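PDB 5TEA: inorganic pyrophosphatase from Neisseria gonorrhoeae, which catalyses the magnesium-dependent hydrolysis of inorganic pyrophosphate to two phosphate ions, as a homohexamer. Local coordinates for residues B[66-69]-B[70-73]; B[144-147]-B[148-152]; B[170-173]-B[174-178]. All coordinates share one frame; numbering follows the deposited sequence.

Contacts 1 and 3 are neighbours, with centres about 10 Å apart on the same side of the chain's centre. The loop of contact 1 lies against helix 167-183, where Leu-72 N sits 3.0 Å from Ser-177 O in a probable hydrogen bond and Ile-68 CD1 packs 3.8 Å from Ile-174 CG1. Contact 2 stands apart: its centre is about 22 Å from that of contact 1 and about 24 Å from that of contact 3. The calcium site relates all three. Contact 1 supplies Asp-73 as a ligand, the side chain of Ser-177 in contact 3 comes within about 8 Å of calcium, and that of Tyr-150 in contact 2 within about 9 Å.

Contact 1: B[66-69]-B[70-73]; sequences GFIP and QTLD. With CA (calcium ion), chain I.
The carbonyl of Ile-68 is the flat group that the turn closes upon: Thr-71 OG1 approaches it tilted 30° from its plane and donates a hydrogen bond to Ile-68 O over 2.7 Å. The turn follows strand 64-67 of the β-sheet core of the family I pyrophosphatase fold and leads toward the metal-binding loop. Gln-70 makes the bend with a left-handed backbone conformation, bringing Thr-71 back to face Ile-68. The threonine hydroxyl sits between its own backbone N and carbonyl carbon (chi1 60°), which aims OG1 at the carbonyl while CG2 lies anti to the carbonyl carbon, beside the backbone N. Thr-71 CG2 then meets Ile-68 CG2 at 3.6 Å, one methyl against the other, and also lies 3.6 Å from Pro-69 O. The same hydroxyl has a weak hydrogen bond with Leu-79 N, tying the turn to the chain just ahead of strand 80-83. Gln-70 runs extended in the other direction, and its NE2 is hydrogen-bonded to Asn-13 O. Beyond Leu-72 the loop delivers Asp-73 to the calcium ion, whose site also includes Asp-77, Glu-78 O, Asp-80 and Asp-112. Two waters bind the same ion, and the aspartate is monodentate: Asp-73 OD2 lies 2.4 Å from calcium, whereas its OD1 stays 4.1 Å away.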
loop_
_atom_site.group_PDB
_atom_site.type_symbol
_atom_site.label_atom_id
_atom_site.label_comp_id
_atom_site.label_asym_id
_atom_site.label_seq_id
_atom_site.Cartn_x
_atom_site.Cartn_y
_atom_site.Cartn_z
ATOM N N GLY B 66 -13.464 16.017 -5.720
ATOM C CA GLY B 66 -12.883 17.323 -5.988
ATOM C C GLY B 66 -13.896 18.424 -6.222
ATOM O O GLY B 66 -15.067 18.274 -5.870
ATOM N N PHE B 67 -13.475 19.528 -6.841
ATOM C CA PHE B 67 -14.419 20.603 -7.128
ATOM C C PHE B 67 -14.062 21.274 -8.444
ATOM O O PHE B 67 -12.961 21.115 -8.972
ATOM C CB PHE B 67 -14.456 21.648 -6.008
ATOM C CG PHE B 67 -13.210 22.490 -5.903
ATOM C CD1 PHE B 67 -12.097 22.030 -5.197
ATOM C CD2 PHE B 67 -13.156 23.750 -6.478
ATOM C CE1 PHE B 67 -10.953 22.810 -5.080
ATOM C CE2 PHE B 67 -12.002 24.532 -6.369
ATOM C CZ PHE B 67 -10.906 24.060 -5.666
ATOM N N ILE B 68 -15.013 22.042 -8.961
ATOM C CA ILE B 68 -14.822 22.836 -10.171
ATOM C C ILE B 68 -14.512 24.269 -9.751
ATOM O O ILE B 68 -15.331 24.887 -9.049
ATOM C CB ILE B 68 -16.065 22.799 -11.077
ATOM C CG1 ILE B 68 -16.456 21.357 -11.436
ATOM C CG2 ILE B 68 -15.804 23.609 -12.328
ATOM C CD1 ILE B 68 -17.803 21.268 -12.191
ATOM N N PRO B 69 -13.384 24.846 -10.174
ATOM C CA PRO B 69 -13.084 26.235 -9.792
ATOM C C PRO B 69 -14.129 27.202 -10.335
ATOM O O PRO B 69 -14.714 26.983 -11.396
ATOM C CB PRO B 69 -11.708 26.504 -10.426
ATOM C CG PRO B 69 -11.211 25.199 -10.938
ATOM C CD PRO B 69 -12.371 24.263 -11.071
ATOM N N GLN B 70 -14.358 28.278 -9.576
ATOM C CA GLN B 70 -15.214 29.395 -9.992
ATOM C C GLN B 70 -16.656 28.950 -10.226
ATOM O O GLN B 70 -17.314 29.388 -11.166
ATOM C CB GLN B 70 -14.653 30.103 -11.227
ATOM C CG GLN B 70 -13.261 30.660 -11.011
ATOM C CD GLN B 70 -12.798 31.538 -12.155
ATOM O OE1 GLN B 70 -13.398 31.555 -13.230
ATOM N NE2 GLN B 70 -11.723 32.280 -11.926
ATOM N N THR B 71 -17.154 28.089 -9.339
ATOM C CA THR B 71 -18.546 27.672 -9.328
ATOM C C THR B 71 -19.064 27.748 -7.895
ATOM O O THR B 71 -18.291 27.686 -6.936
ATOM C CB THR B 71 -18.726 26.247 -9.874
ATOM O OG1 THR B 71 -17.989 25.327 -9.067
ATOM C CG2 THR B 71 -18.230 26.133 -11.337
ATOM N N LEU B 72 -20.385 27.882 -7.756
ATOM C CA LEU B 72 -21.029 27.918 -6.445
ATOM C C LEU B 72 -22.321 27.115 -6.461
ATOM O O LEU B 72 -23.163 27.313 -7.340
ATOM C CB LEU B 72 -21.353 29.356 -6.020
ATOM C CG LEU B 72 -20.234 30.306 -5.601
ATOM C CD1 LEU B 72 -20.840 31.592 -5.060
ATOM C CD2 LEU B 72 -19.330 29.650 -4.567
ATOM N N ASP B 73 -22.488 26.240 -5.469
ATOM C CA ASP B 73 -23.807 25.720 -5.117
ATOM C C ASP B 73 -24.719 26.848 -4.647
ATOM O O ASP B 73 -24.268 27.941 -4.302
ATOM C CB ASP B 73 -23.704 24.695 -3.991
ATOM C CG ASP B 73 -23.619 23.269 -4.486
ATOM O OD1 ASP B 73 -23.904 23.001 -5.672
ATOM O OD2 ASP B 73 -23.283 22.406 -3.652
HETATM CA CA CA I . -21.371 21.248 -2.921
HETATM O O HOH W 1 -21.979 20.573 -5.142
HETATM O O HOH W 2 -20.513 20.212 -1.442
#

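Contact 2: B[144-147]-B[148-152]; sequences EFHF and NHYKD
The chi1 of Phe-145 (-176°) swings CG away from the backbone N, beside the carbonyl carbon, while His-149, one helical turn later, holds CG beside the backbone N (chi1 -68°); together these torsions lay the two rings one over the other. They form a face-to-face stack with centroids 4.2 Å apart and planes inclined by 28°. His-149 CD2 stands above the centre of the phenyl ring and comes within 3.5 Å of Phe-145 CE2. The imidazole's rotation is fixed at its other side: His-149 ND1 donates to Asp-152 OD2 over 2.8 Å, with the carboxylate oxygen in the ring plane and the bond meeting its syn side, but somewhat out of the carboxylate plane. A type I turn from His-149 to Asp-152 brings the acid round.

A second aromatic group gathers around Tyr-150. Tyr-150 CB sits over a face of the His-146 ring, 4.1 Å from its centroid, in a CH-pi contact. Phe-147 presents its edge to the tyrosine face, a T-shaped pair in which Phe-147 CD1 is 4.0 Å from Tyr-150 CE1. On a third flank Glu-144 and Asn-148 run alongside each other, and one water spans them, donating to Glu-144 OE2 (3.1 Å) and accepting from Asn-148 ND2 (2.8 Å). Asn-148 OD1 is bonded to Val-161 N and Glu-144 OE1 to Trp-164 NE1, so this flank is fastened to strand 159-165.

Phe-145 also meets Phe-59 of a second subunit edge-to-face, placing the stack at a hexamer interface. Lys-61 bonds to His-146 NE2 and makes a cation-pi contact with Tyr-150. Tyr-150 is predicted to bind substrate, and its side chain is about 5 Å from that of Arg-53, predicted likewise, consistent with the His-146, Phe-147 and Tyr-150 cluster bordering the pyrophosphate site.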
loop_
_atom_site.group_PDB
_atom_site.type_symbol
_atom_site.label_atom_id
_atom_site.label_comp_id
_atom_site.label_asym_id
_atom_site.label_seq_id
_atom_site.Cartn_x
_atom_site.Cartn_y
_atom_site.Cartn_z
ATOM N N GLU B 144 -23.951 5.328 -4.953
ATOM C CA GLU B 144 -25.251 5.732 -4.432
ATOM C C GLU B 144 -25.393 5.326 -2.975
ATOM O O GLU B 144 -25.828 6.125 -2.135
ATOM C CB GLU B 144 -26.368 5.115 -5.271
ATOM C CG GLU B 144 -27.767 5.583 -4.874
ATOM C CD GLU B 144 -28.832 5.142 -5.861
ATOM O OE1 GLU B 144 -28.536 5.065 -7.070
ATOM O OE2 GLU B 144 -29.967 4.864 -5.427
ATOM N N PHE B 145 -25.023 4.085 -2.652
ATOM C CA PHE B 145 -25.141 3.643 -1.265
ATOM C C PHE B 145 -24.274 4.491 -0.350
ATOM O O PHE B 145 -24.709 4.887 0.745
ATOM C CB PHE B 145 -24.769 2.165 -1.126
ATOM C CG PHE B 145 -24.964 1.627 0.282
ATOM C CD1 PHE B 145 -24.003 1.842 1.263
ATOM C CD2 PHE B 145 -26.117 0.929 0.620
ATOM C CE1 PHE B 145 -24.191 1.376 2.551
ATOM C CE2 PHE B 145 -26.309 0.447 1.914
ATOM C CZ PHE B 145 -25.339 0.670 2.877
ATOM N N HIS B 146 -23.035 4.755 -0.771
ATOM C CA HIS B 146 -22.124 5.567 0.023
ATOM C C HIS B 146 -22.764 6.895 0.393
ATOM O O HIS B 146 -22.809 7.274 1.567
ATOM C CB HIS B 146 -20.804 5.806 -0.730
ATOM C CG HIS B 146 -19.887 6.755 -0.019
ATOM N ND1 HIS B 146 -19.073 6.368 1.027
ATOM C CD2 HIS B 146 -19.713 8.090 -0.152
ATOM C CE1 HIS B 146 -18.411 7.420 1.479
ATOM N NE2 HIS B 146 -18.795 8.481 0.790
ATOM N N PHE B 147 -23.241 7.634 -0.604
ATOM C CA PHE B 147 -23.718 8.974 -0.305
ATOM C C PHE B 147 -25.074 8.975 0.380
ATOM O O PHE B 147 -25.408 9.963 1.034
ATOM C CB PHE B 147 -23.732 9.826 -1.590
ATOM C CG PHE B 147 -22.363 10.307 -1.965
ATOM C CD1 PHE B 147 -21.769 11.347 -1.262
ATOM C CD2 PHE B 147 -21.630 9.669 -2.966
ATOM C CE1 PHE B 147 -20.467 11.774 -1.553
ATOM C CE2 PHE B 147 -20.319 10.087 -3.258
ATOM C CZ PHE B 147 -19.752 11.147 -2.569
ATOM N N ASN B 148 -25.853 7.894 0.254
ATOM C CA ASN B 148 -27.102 7.764 1.001
ATOM C C ASN B 148 -26.873 7.451 2.476
ATOM O O ASN B 148 -27.777 7.669 3.293
ATOM C CB ASN B 148 -27.971 6.647 0.397
ATOM C CG ASN B 148 -28.773 7.120 -0.804
ATOM O OD1 ASN B 148 -28.993 8.317 -0.969
ATOM N ND2 ASN B 148 -29.249 6.179 -1.623
ATOM N N HIS B 149 -25.686 6.973 2.840
ATOM C CA HIS B 149 -25.483 6.455 4.187
ATOM C C HIS B 149 -24.265 6.996 4.934
ATOM O O HIS B 149 -24.058 6.610 6.095
ATOM C CB HIS B 149 -25.384 4.926 4.119
ATOM C CG HIS B 149 -26.668 4.265 3.732
ATOM N ND1 HIS B 149 -27.692 4.060 4.631
ATOM C CD2 HIS B 149 -27.110 3.794 2.541
ATOM C CE1 HIS B 149 -28.702 3.470 4.015
ATOM N NE2 HIS B 149 -28.377 3.298 2.746
ATOM N N TYR B 150 -23.458 7.873 4.332
ATOM C CA TYR B 150 -22.158 8.152 4.941
ATOM C C TYR B 150 -22.245 8.983 6.215
ATOM O O TYR B 150 -21.267 9.024 6.974
ATOM C CB TYR B 150 -21.218 8.828 3.935
ATOM C CG TYR B 150 -21.533 10.275 3.635
ATOM C CD1 TYR B 150 -22.634 10.622 2.861
ATOM C CD2 TYR B 150 -20.712 11.292 4.109
ATOM C CE1 TYR B 150 -22.909 11.952 2.570
ATOM C CE2 TYR B 150 -20.977 12.617 3.826
ATOM C CZ TYR B 150 -22.075 12.942 3.054
ATOM O OH TYR B 150 -22.341 14.262 2.773
ATOM N N LYS B 151 -23.386 9.597 6.503
ATOM C CA LYS B 151 -23.578 10.270 7.780
ATOM C C LYS B 151 -24.426 9.454 8.753
ATOM O O LYS B 151 -24.864 9.988 9.777
ATOM C CB LYS B 151 -24.205 11.650 7.558
ATOM C CG LYS B 151 -23.308 12.622 6.788
ATOM C CD LYS B 151 -23.996 13.966 6.609
ATOM C CE LYS B 151 -23.040 15.035 6.106
ATOM N NZ LYS B 151 -22.182 15.578 7.198
ATOM N N ASP B 152 -24.661 8.170 8.468
ATOM C CA ASP B 152 -25.620 7.415 9.272
ATOM C C ASP B 152 -25.222 7.289 10.731
ATOM O O ASP B 152 -26.095 7.048 11.571
ATOM C CB ASP B 152 -25.832 6.013 8.707
ATOM C CG ASP B 152 -26.885 5.986 7.639
ATOM O OD1 ASP B 152 -27.297 7.085 7.208
ATOM O OD2 ASP B 152 -27.301 4.879 7.234
HETATM O O HOH W 3 -31.147 6.998 -3.553
#

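Contact 3: B[170-173]-B[174-178]; sequences AKKV and IKESI
Glu-176 leans back over the preceding turn of its helix and meets Lys-172 along nearly its whole length. Its CB is 3.5 Å from Lys-172 O. CG stands beside the backbone N (chi1 -72°), which brings it closer still, 3.3 Å from Lys-172 O, and CD follows at 3.6 Å from that same oxygen. At the tip OE2 lies against Lys-172 CG and forms a long salt bridge with Lys-172 NZ, 3.6 Å away, while OE1 sits farther from Lys-172 O and Val-173 CA. The lysine leaves the backbone extended, then folds at its end (chi3 62°, chi4 57°), curling its ammonium back toward the carboxylate. The two chains lie side by side and point the same way, an i to i+4 ion pair on the exposed flank of the C-terminal helix 167-183.

This helix packs against the β-sheet of the pyrophosphatase fold: Ala-170, Val-173 and Ile-174 rest on residues of strands 94-107 and 110-119, among them Val-99 and Ile-115. On the buried flank Val-173 O is gripped by two bonds from a single residue. Ser-177 N donates to it over 3.0 Å and Ser-177 OG over 2.9 Å, the hydroxyl from above the carbonyl plane, the N-H nearer it on the opposite face. The serine hydroxyl finds its acceptor within its own helix. Ile-174 lays its CG1 3.3 Å from Ala-170 O, on the side facing the sheet. Lys-175 CG passes 3.3 Å from Lys-171 O, then the chain heads off to a salt bridge between its NZ and Asp-22 OD1.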
loop_
_atom_site.group_PDB
_atom_site.type_symbol
_atom_site.label_atom_id
_atom_site.label_comp_id
_atom_site.label_asym_id
_atom_site.label_seq_id
_atom_site.Cartn_x
_atom_site.Cartn_y
_atom_site.Cartn_z
ATOM N N ALA B 170 -25.796 17.505 -16.468
ATOM C CA ALA B 170 -24.631 17.932 -15.688
ATOM C C ALA B 170 -24.120 19.291 -16.155
ATOM O O ALA B 170 -23.757 20.139 -15.335
ATOM C CB ALA B 170 -23.519 16.887 -15.774
ATOM N N LYS B 171 -24.114 19.530 -17.469
ATOM C CA LYS B 171 -23.680 20.830 -17.978
ATOM C C LYS B 171 -24.594 21.950 -17.505
ATOM O O LYS B 171 -24.131 23.062 -17.225
ATOM C CB LYS B 171 -23.634 20.809 -19.503
ATOM C CG LYS B 171 -22.478 20.009 -20.058
ATOM C CD LYS B 171 -22.550 19.942 -21.578
ATOM C CE LYS B 171 -21.586 18.905 -22.139
ATOM N NZ LYS B 171 -21.778 18.740 -23.613
ATOM N N LYS B 172 -25.899 21.695 -17.454
ATOM C CA LYS B 172 -26.809 22.732 -16.995
ATOM C C LYS B 172 -26.522 23.092 -15.544
ATOM O O LYS B 172 -26.505 24.274 -15.179
ATOM C CB LYS B 172 -28.252 22.271 -17.176
ATOM C CG LYS B 172 -29.286 23.287 -16.720
ATOM C CD LYS B 172 -30.697 22.770 -16.940
ATOM C CE LYS B 172 -30.950 21.510 -16.121
ATOM N NZ LYS B 172 -30.726 21.728 -14.658
ATOM N N VAL B 173 -26.273 22.081 -14.711
ATOM C CA VAL B 173 -25.911 22.315 -13.310
ATOM C C VAL B 173 -24.637 23.146 -13.217
ATOM O O VAL B 173 -24.567 24.114 -12.455
ATOM C CB VAL B 173 -25.765 20.975 -12.573
ATOM C CG1 VAL B 173 -25.171 21.181 -11.161
ATOM C CG2 VAL B 173 -27.112 20.256 -12.517
ATOM N N ILE B 174 -23.617 22.791 -14.008
ATOM C CA ILE B 174 -22.366 23.551 -14.003
ATOM C C ILE B 174 -22.619 25.001 -14.401
ATOM O O ILE B 174 -22.155 25.933 -13.735
ATOM C CB ILE B 174 -21.317 22.886 -14.919
ATOM C CG1 ILE B 174 -20.916 21.513 -14.364
ATOM C CG2 ILE B 174 -20.090 23.765 -15.028
ATOM C CD1 ILE B 174 -20.126 20.625 -15.378
ATOM N N LYS B 175 -23.366 25.216 -15.492
ATOM C CA LYS B 175 -23.606 26.581 -15.955
ATOM C C LYS B 175 -24.386 27.401 -14.927
ATOM O O LYS B 175 -24.146 28.605 -14.766
ATOM C CB LYS B 175 -24.334 26.556 -17.301
ATOM C CG LYS B 175 -23.451 26.073 -18.441
ATOM C CD LYS B 175 -24.180 26.133 -19.765
ATOM C CE LYS B 175 -23.238 26.583 -20.857
ATOM N NZ LYS B 175 -23.907 26.690 -22.186
ATOM N N GLU B 176 -25.328 26.772 -14.225
ATOM C CA GLU B 176 -26.030 27.471 -13.152
ATOM C C GLU B 176 -25.072 27.867 -12.033
ATOM O O GLU B 176 -25.210 28.944 -11.435
ATOM C CB GLU B 176 -27.157 26.596 -12.606
ATOM C CG GLU B 176 -28.341 26.447 -13.561
ATOM C CD GLU B 176 -29.291 25.334 -13.152
ATOM O OE1 GLU B 176 -28.977 24.593 -12.194
ATOM O OE2 GLU B 176 -30.350 25.192 -13.798
ATOM N N SER B 177 -24.110 26.996 -11.721
ATOM C CA SER B 177 -23.158 27.287 -10.657
ATOM C C SER B 177 -22.127 28.326 -11.080
ATOM O O SER B 177 -21.635 29.083 -10.233
ATOM C CB SER B 177 -22.475 25.997 -10.215
ATOM O OG SER B 177 -23.454 25.015 -9.950
ATOM N N ILE B 178 -21.801 28.392 -12.374
ATOM C CA ILE B 178 -20.959 29.478 -12.865
ATOM C C ILE B 178 -21.665 30.815 -12.693
ATOM O O ILE B 178 -21.045 31.822 -12.331
ATOM C CB ILE B 178 -20.568 29.223 -14.332
ATOM C CG1 ILE B 178 -19.644 28.001 -14.423
ATOM C CG2 ILE B 178 -19.964 30.485 -14.980
ATOM C CD1 ILE B 178 -19.319 27.584 -15.836
#